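Local coordinates for protein YSC84 (PDB 2A08) that is essential, together with LSB5, for actin cytoskeleton organisation, fluid-phase endocytosis and vesicle trafficking, the piece here being its SH3 domain, at residues D39-R44 with G50-N55; Y10-E15 with L20-G25. All blocks are in the same frame, centred on the assembly; numbering follows the deposited sequence.

Contact 1 (D39-R44 with G50-N55)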
loop_
_atom_site.group_PDB
_atom_site.type_symbol
_atom_site.label_atom_id
_atom_site.label_comp_id
_atom_site.label_asym_id
_atom_site.label_seq_id
_atom_site.Cartn_x
_atom_site.Cartn_y
_atom_site.Cartn_z
ATOM N N ASP A 39 -5.462 5.751 -8.125
ATOM C CA ASP A 39 -5.995 6.155 -6.845
ATOM C C ASP A 39 -5.032 5.913 -5.690
ATOM O O ASP A 39 -3.998 5.266 -5.843
ATOM C CB ASP A 39 -7.316 5.427 -6.555
ATOM C CG ASP A 39 -8.472 5.909 -7.401
ATOM O OD1 ASP A 39 -8.500 7.088 -7.854
ATOM O OD2 ASP A 39 -9.438 5.157 -7.615
ATOM N N TRP A 40 -5.433 6.389 -4.521
ATOM C CA TRP A 40 -4.709 6.154 -3.278
ATOM C C TRP A 40 -5.426 5.078 -2.508
ATOM O O TRP A 40 -6.554 5.279 -2.138
ATOM C CB TRP A 40 -4.614 7.466 -2.467
ATOM C CG TRP A 40 -3.607 8.389 -3.132
ATOM C CD1 TRP A 40 -3.825 9.177 -4.228
ATOM C CD2 TRP A 40 -2.220 8.549 -2.804
ATOM N NE1 TRP A 40 -2.670 9.826 -4.592
ATOM C CE2 TRP A 40 -1.670 9.470 -3.731
ATOM C CE3 TRP A 40 -1.392 8.068 -1.788
ATOM C CZ2 TRP A 40 -0.331 9.868 -3.685
ATOM C CZ3 TRP A 40 -0.061 8.513 -1.739
ATOM C CH2 TRP A 40 0.438 9.376 -2.687
ATOM N N TRP A 41 -4.744 3.974 -2.224
ATOM C CA TRP A 41 -5.325 2.845 -1.516
ATOM C C TRP A 41 -4.907 2.895 -0.057
ATOM O O TRP A 41 -3.985 3.631 0.261
ATOM C CB TRP A 41 -4.861 1.548 -2.182
ATOM C CG TRP A 41 -5.480 1.298 -3.560
ATOM C CD1 TRP A 41 -6.401 2.048 -4.214
ATOM C CD2 TRP A 41 -5.201 0.185 -4.394
ATOM N NE1 TRP A 41 -6.731 1.454 -5.418
ATOM C CE2 TRP A 41 -5.988 0.316 -5.553
ATOM C CE3 TRP A 41 -4.343 -0.904 -4.301
ATOM C CZ2 TRP A 41 -5.941 -0.606 -6.590
ATOM C CZ3 TRP A 41 -4.320 -1.824 -5.342
ATOM C CH2 TRP A 41 -5.091 -1.653 -6.468
ATOM N N THR A 42 -5.533 2.086 0.789
ATOM C CA THR A 42 -5.268 2.080 2.226
ATOM C C THR A 42 -4.743 0.732 2.670
ATOM O O THR A 42 -5.368 -0.291 2.437
ATOM C CB THR A 42 -6.519 2.459 2.935
ATOM O OG1 THR A 42 -6.930 3.743 2.418
ATOM C CG2 THR A 42 -6.265 2.697 4.429
ATOM N N GLY A 43 -3.592 0.729 3.344
ATOM C CA GLY A 43 -2.959 -0.516 3.747
ATOM C C GLY A 43 -2.290 -0.499 5.085
ATOM O O GLY A 43 -2.260 0.504 5.803
ATOM N N ARG A 44 -1.761 -1.671 5.420
ATOM C CA ARG A 44 -1.098 -1.932 6.701
ATOM C C ARG A 44 0.135 -2.789 6.442
ATOM O O ARG A 44 0.033 -3.754 5.719
ATOM C CB ARG A 44 -2.052 -2.713 7.605
ATOM C CG ARG A 44 -1.500 -3.142 8.984
ATOM C CD ARG A 44 -2.639 -3.505 9.978
ATOM N NE ARG A 44 -3.434 -4.698 9.599
ATOM C CZ ARG A 44 -4.636 -5.048 10.114
ATOM N NH1 ARG A 44 -5.288 -4.273 10.982
ATOM N NH2 ARG A 44 -5.222 -6.159 9.707
ATOM N N GLY A 50 -1.807 3.373 6.540
ATOM C CA GLY A 50 -2.028 4.638 5.887
ATOM C C GLY A 50 -2.236 4.454 4.400
ATOM O O GLY A 50 -2.422 3.329 3.905
ATOM N N ILE A 51 -2.133 5.542 3.658
ATOM C CA ILE A 51 -2.440 5.533 2.237
ATOM C C ILE A 51 -1.174 5.484 1.393
ATOM O O ILE A 51 -0.085 5.871 1.867
ATOM C CB ILE A 51 -3.344 6.760 1.816
ATOM C CG1 ILE A 51 -2.621 8.126 1.942
ATOM C CG2 ILE A 51 -4.666 6.727 2.563
ATOM C CD1 ILE A 51 -3.337 9.208 1.143
ATOM N N PHE A 52 -1.311 4.985 0.171
ATOM C CA PHE A 52 -0.199 4.876 -0.776
ATOM C C PHE A 52 -0.716 4.823 -2.199
ATOM O O PHE A 52 -1.897 4.531 -2.423
ATOM C CB PHE A 52 0.615 3.609 -0.479
ATOM C CG PHE A 52 -0.183 2.336 -0.632
ATOM C CD1 PHE A 52 -0.194 1.665 -1.849
ATOM C CD2 PHE A 52 -0.944 1.819 0.404
ATOM C CE1 PHE A 52 -0.955 0.514 -2.028
ATOM C CE2 PHE A 52 -1.716 0.670 0.210
ATOM C CZ PHE A 52 -1.706 0.022 -0.996
ATOM N N PRO A 53 0.123 5.111 -3.189
ATOM C CA PRO A 53 -0.346 5.048 -4.571
ATOM C C PRO A 53 -0.551 3.601 -5.051
ATOM O O PRO A 53 0.358 2.772 -4.931
ATOM C CB PRO A 53 0.735 5.793 -5.368
ATOM C CG PRO A 53 1.688 6.272 -4.342
ATOM C CD PRO A 53 1.532 5.539 -3.105
ATOM N N ALA A 54 -1.721 3.344 -5.636
ATOM C CA ALA A 54 -2.103 1.972 -6.023
ATOM C C ALA A 54 -1.098 1.293 -6.944
ATOM O O ALA A 54 -0.880 0.092 -6.817
ATOM C CB ALA A 54 -3.436 1.998 -6.717
ATOM N N ASN A 55 -0.516 2.026 -7.893
ATOM C CA ASN A 55 0.405 1.455 -8.854
ATOM C C ASN A 55 1.768 1.039 -8.282
ATOM O O ASN A 55 2.590 0.484 -8.992
ATOM C CB ASN A 55 0.578 2.394 -10.020
ATOM C CG ASN A 55 1.279 3.703 -9.639
ATOM O OD1 ASN A 55 0.983 4.302 -8.612
ATOM N ND2 ASN A 55 2.128 4.169 -10.532
#
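This is the distal beta hairpin of the SH3 domain, where W40-G43 pair antiparallel with G50-P53. W41 and F52 form a hydrogen-bonded pair, as do G43 and G50. The straightest of their bonds runs from G43 N to G50 O, 2.9 Å. One more backbone bond, A54 N to D39 O at 3.0 Å, carries the pairing into the 3-10 turn.

W40, T42, I51 and P53 share one face of the hairpin. W40 and P53 run alongside each other. P53 CG sits over the six-membered part of the indole, 4.0 Å from its centroid, in a CH-pi contact. With chi1 at -73°, W40 CG is anti to the carbonyl carbon, and CE3 reaches across to I51 CD1 at 3.7 Å.

W41 and F52 point to the other, buried face. A54 CB stands over the W41 indole, 3.4 Å from the centroid of the five-membered ring. The methyl thus covers one face closely. W41 CB in turn lies off-centre over the F52 ring, 3.7 Å from F52 CZ. A chi1 of 62° places F52 CG over the backbone, which turns the ring back under the partner strand; its CE2 comes 3.7 Å from G43 N, at the ring edge. A CB on G43 would collide with that ring.

W41 NE1 and D39 OD2 both hydrogen-bond to S34 OG. An alanine in place of W41 would probably leave the A54 methyl without the indole it packs on, and remove the bond from NE1 to S34 OG.

Around the hairpin, T42 bonds through its backbone to L31 and K32, beyond strand 27-30. The W41 ring rests on V57 and V59 of strand 57-59, and F52 packs on I28, I30 and V57.

Contact 2 (Y10-E15 with L20-G25)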
loop_
_atom_site.group_PDB
_atom_site.type_symbol
_atom_site.label_atom_id
_atom_site.label_comp_id
_atom_site.label_asym_id
_atom_site.label_seq_id
_atom_site.Cartn_x
_atom_site.Cartn_y
_atom_site.Cartn_z
ATOM N N TYR A 10 7.872 -1.061 -5.521
ATOM C CA TYR A 10 8.809 0.065 -5.334
ATOM C C TYR A 10 8.802 0.483 -3.864
ATOM O O TYR A 10 7.867 0.174 -3.137
ATOM C CB TYR A 10 8.397 1.286 -6.196
ATOM C CG TYR A 10 8.086 0.914 -7.633
ATOM C CD1 TYR A 10 9.106 0.678 -8.525
ATOM C CD2 TYR A 10 6.765 0.775 -8.073
ATOM C CE1 TYR A 10 8.841 0.286 -9.844
ATOM C CE2 TYR A 10 6.486 0.377 -9.389
ATOM C CZ TYR A 10 7.516 0.133 -10.255
ATOM O OH TYR A 10 7.309 -0.241 -11.579
ATOM N N ASN A 11 9.817 1.207 -3.438
ATOM C CA ASN A 11 9.773 1.885 -2.154
ATOM C C ASN A 11 8.771 3.036 -2.234
ATOM O O ASN A 11 8.535 3.617 -3.315
ATOM C CB ASN A 11 11.150 2.437 -1.802
ATOM C CG ASN A 11 12.238 1.392 -1.863
ATOM O OD1 ASN A 11 12.098 0.291 -1.366
ATOM N ND2 ASN A 11 13.351 1.743 -2.523
ATOM N N PHE A 12 8.208 3.391 -1.086
ATOM C CA PHE A 12 7.415 4.608 -0.941
ATOM C C PHE A 12 7.730 5.210 0.418
ATOM O O PHE A 12 7.556 4.545 1.459
ATOM C CB PHE A 12 5.895 4.340 -1.082
ATOM C CG PHE A 12 5.039 5.538 -0.900
ATOM C CD1 PHE A 12 5.266 6.725 -1.607
ATOM C CD2 PHE A 12 3.986 5.510 0.010
ATOM C CE1 PHE A 12 4.432 7.866 -1.380
ATOM C CE2 PHE A 12 3.199 6.619 0.231
ATOM C CZ PHE A 12 3.417 7.795 -0.471
ATOM N N ALA A 13 8.178 6.451 0.440
ATOM C CA ALA A 13 8.610 7.085 1.681
ATOM C C ALA A 13 7.464 7.481 2.625
ATOM O O ALA A 13 7.697 7.711 3.828
ATOM C CB ALA A 13 9.487 8.300 1.370
ATOM N N GLY A 14 6.240 7.576 2.106
ATOM C CA GLY A 14 5.098 7.900 2.957
ATOM C C GLY A 14 5.310 9.206 3.759
ATOM O O GLY A 14 5.014 9.272 4.963
ATOM N N GLU A 15 5.766 10.259 3.086
ATOM C CA GLU A 15 6.225 11.474 3.722
ATOM C C GLU A 15 5.176 12.504 4.178
ATOM O O GLU A 15 5.512 13.425 4.915
ATOM C CB GLU A 15 7.213 12.164 2.766
ATOM C CG GLU A 15 6.537 12.816 1.547
ATOM C CD GLU A 15 6.104 11.878 0.420
ATOM O OE1 GLU A 15 6.353 10.646 0.467
ATOM O OE2 GLU A 15 5.485 12.420 -0.543
ATOM N N LEU A 20 1.297 5.563 4.277
ATOM C CA LEU A 20 2.003 4.335 4.650
ATOM C C LEU A 20 3.336 4.238 3.941
ATOM O O LEU A 20 3.397 4.254 2.706
ATOM C CB LEU A 20 1.174 3.113 4.292
ATOM C CG LEU A 20 1.766 1.746 4.579
ATOM C CD1 LEU A 20 1.772 1.501 6.057
ATOM C CD2 LEU A 20 0.933 0.692 3.805
ATOM N N ALA A 21 4.407 4.143 4.700
ATOM C CA ALA A 21 5.739 3.938 4.156
ATOM C C ALA A 21 5.981 2.459 3.991
ATOM O O ALA A 21 5.548 1.657 4.823
ATOM C CB ALA A 21 6.757 4.510 5.081
ATOM N N PHE A 22 6.687 2.090 2.940
ATOM C CA PHE A 22 7.102 0.699 2.752
ATOM C C PHE A 22 8.298 0.609 1.822
ATOM O O PHE A 22 8.695 1.622 1.214
ATOM C CB PHE A 22 5.950 -0.206 2.258
ATOM C CG PHE A 22 5.219 0.301 1.041
ATOM C CD1 PHE A 22 5.769 0.245 -0.229
ATOM C CD2 PHE A 22 3.950 0.810 1.168
ATOM C CE1 PHE A 22 5.076 0.701 -1.346
ATOM C CE2 PHE A 22 3.237 1.268 0.039
ATOM C CZ PHE A 22 3.817 1.205 -1.214
ATOM N N LYS A 23 8.888 -0.586 1.765
ATOM C CA LYS A 23 10.015 -0.913 0.891
ATOM C C LYS A 23 9.606 -1.946 -0.137
ATOM O O LYS A 23 8.734 -2.785 0.121
ATOM C CB LYS A 23 11.204 -1.453 1.690
ATOM C CG LYS A 23 11.650 -0.516 2.767
ATOM C CD LYS A 23 12.376 0.690 2.219
ATOM C CE LYS A 23 12.992 1.558 3.369
ATOM N NZ LYS A 23 13.639 0.785 4.476
ATOM N N LYS A 24 10.235 -1.874 -1.311
ATOM C CA LYS A 24 10.097 -2.909 -2.350
ATOM C C LYS A 24 10.148 -4.307 -1.729
ATOM O O LYS A 24 11.036 -4.594 -0.937
ATOM C CB LYS A 24 11.187 -2.715 -3.445
ATOM C CG LYS A 24 11.079 -3.737 -4.545
ATOM C CD LYS A 24 12.147 -3.522 -5.596
ATOM C CE LYS A 24 11.964 -4.479 -6.747
ATOM N NZ LYS A 24 12.998 -4.133 -7.778
ATOM N N GLY A 25 9.138 -5.127 -2.028
ATOM C CA GLY A 25 9.105 -6.520 -1.599
ATOM C C GLY A 25 8.293 -6.713 -0.325
ATOM O O GLY A 25 7.953 -7.838 0.017
#
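N11 and F12 meet F22-K24 as the two arms of the RT loop, the long excursion between strands 5-8 and 27-30. The contact lies largely at the surface. The arms run nearly antiparallel but make a single bridge, F12 with F22. F12 N bonds to F22 O at 2.9 Å, almost straight at N-H (176°) though tilted from the carbonyl plane. F22 N returns a bond to F12 O at 3.0 Å, in the carbonyl plane.

A side chain adds the third bond. N11 OD1 takes the backbone N-H of K24, 2.9 Å away, so a side-chain amide oxygen adds a bond beyond the single F12-F22 bridge. N11 CG is anti to the carbonyl carbon, chi1 -53°, which lets OD1 bend over to the other arm. The chain of K23 crosses N11 obliquely, with CD 3.6 Å from OD1. Outside the two arms, K23 N is bonded to D26 OD2.

Inside the loop the two phenylalanine side chains meet obliquely. F12 CB lies over one face of the F22 ring, 3.7 Å from CE1, and the ring planes stand at 52°. Y10 O meets the F22 ring at its edge, 3.4 Å from CE1. The F12 ring points its own edge at L20 O, with CD2 at 3.0 Å. That oxygen is buried without a hydrogen-bonding partner. G14 N lies over the F12 ring, and the positive phi of G14 suits the turn there; a CB would collide with A21 N.

F12 also touches F52 and P53. Y10 and F12 belong to the ALYNF sequence, the local form of the ALYDY motif of SH3 domains, whose aromatics usually help line the groove for proline-rich ligands.

Contact 1 and contact 2 lie with their centres about 10 Å apart and touch directly. The far arm of the RT loop lies along the outer strand of the distal hairpin. I51 O and L20 N are 2.8 Å apart, a probable hydrogen bond, and L20 CD2 reaches G43 C at 3.7 Å. In the core, F52 CB packs on F22 CE2 at 3.6 Å and the two rings meet edge-to-face. F12 of contact 2 also leans on P53 of contact 1. By analogy with other SH3 domains, W40 and P53 of contact 1, with Y10 and F12 of contact 2 and Y56, probably line the peptide-binding groove between the two regions.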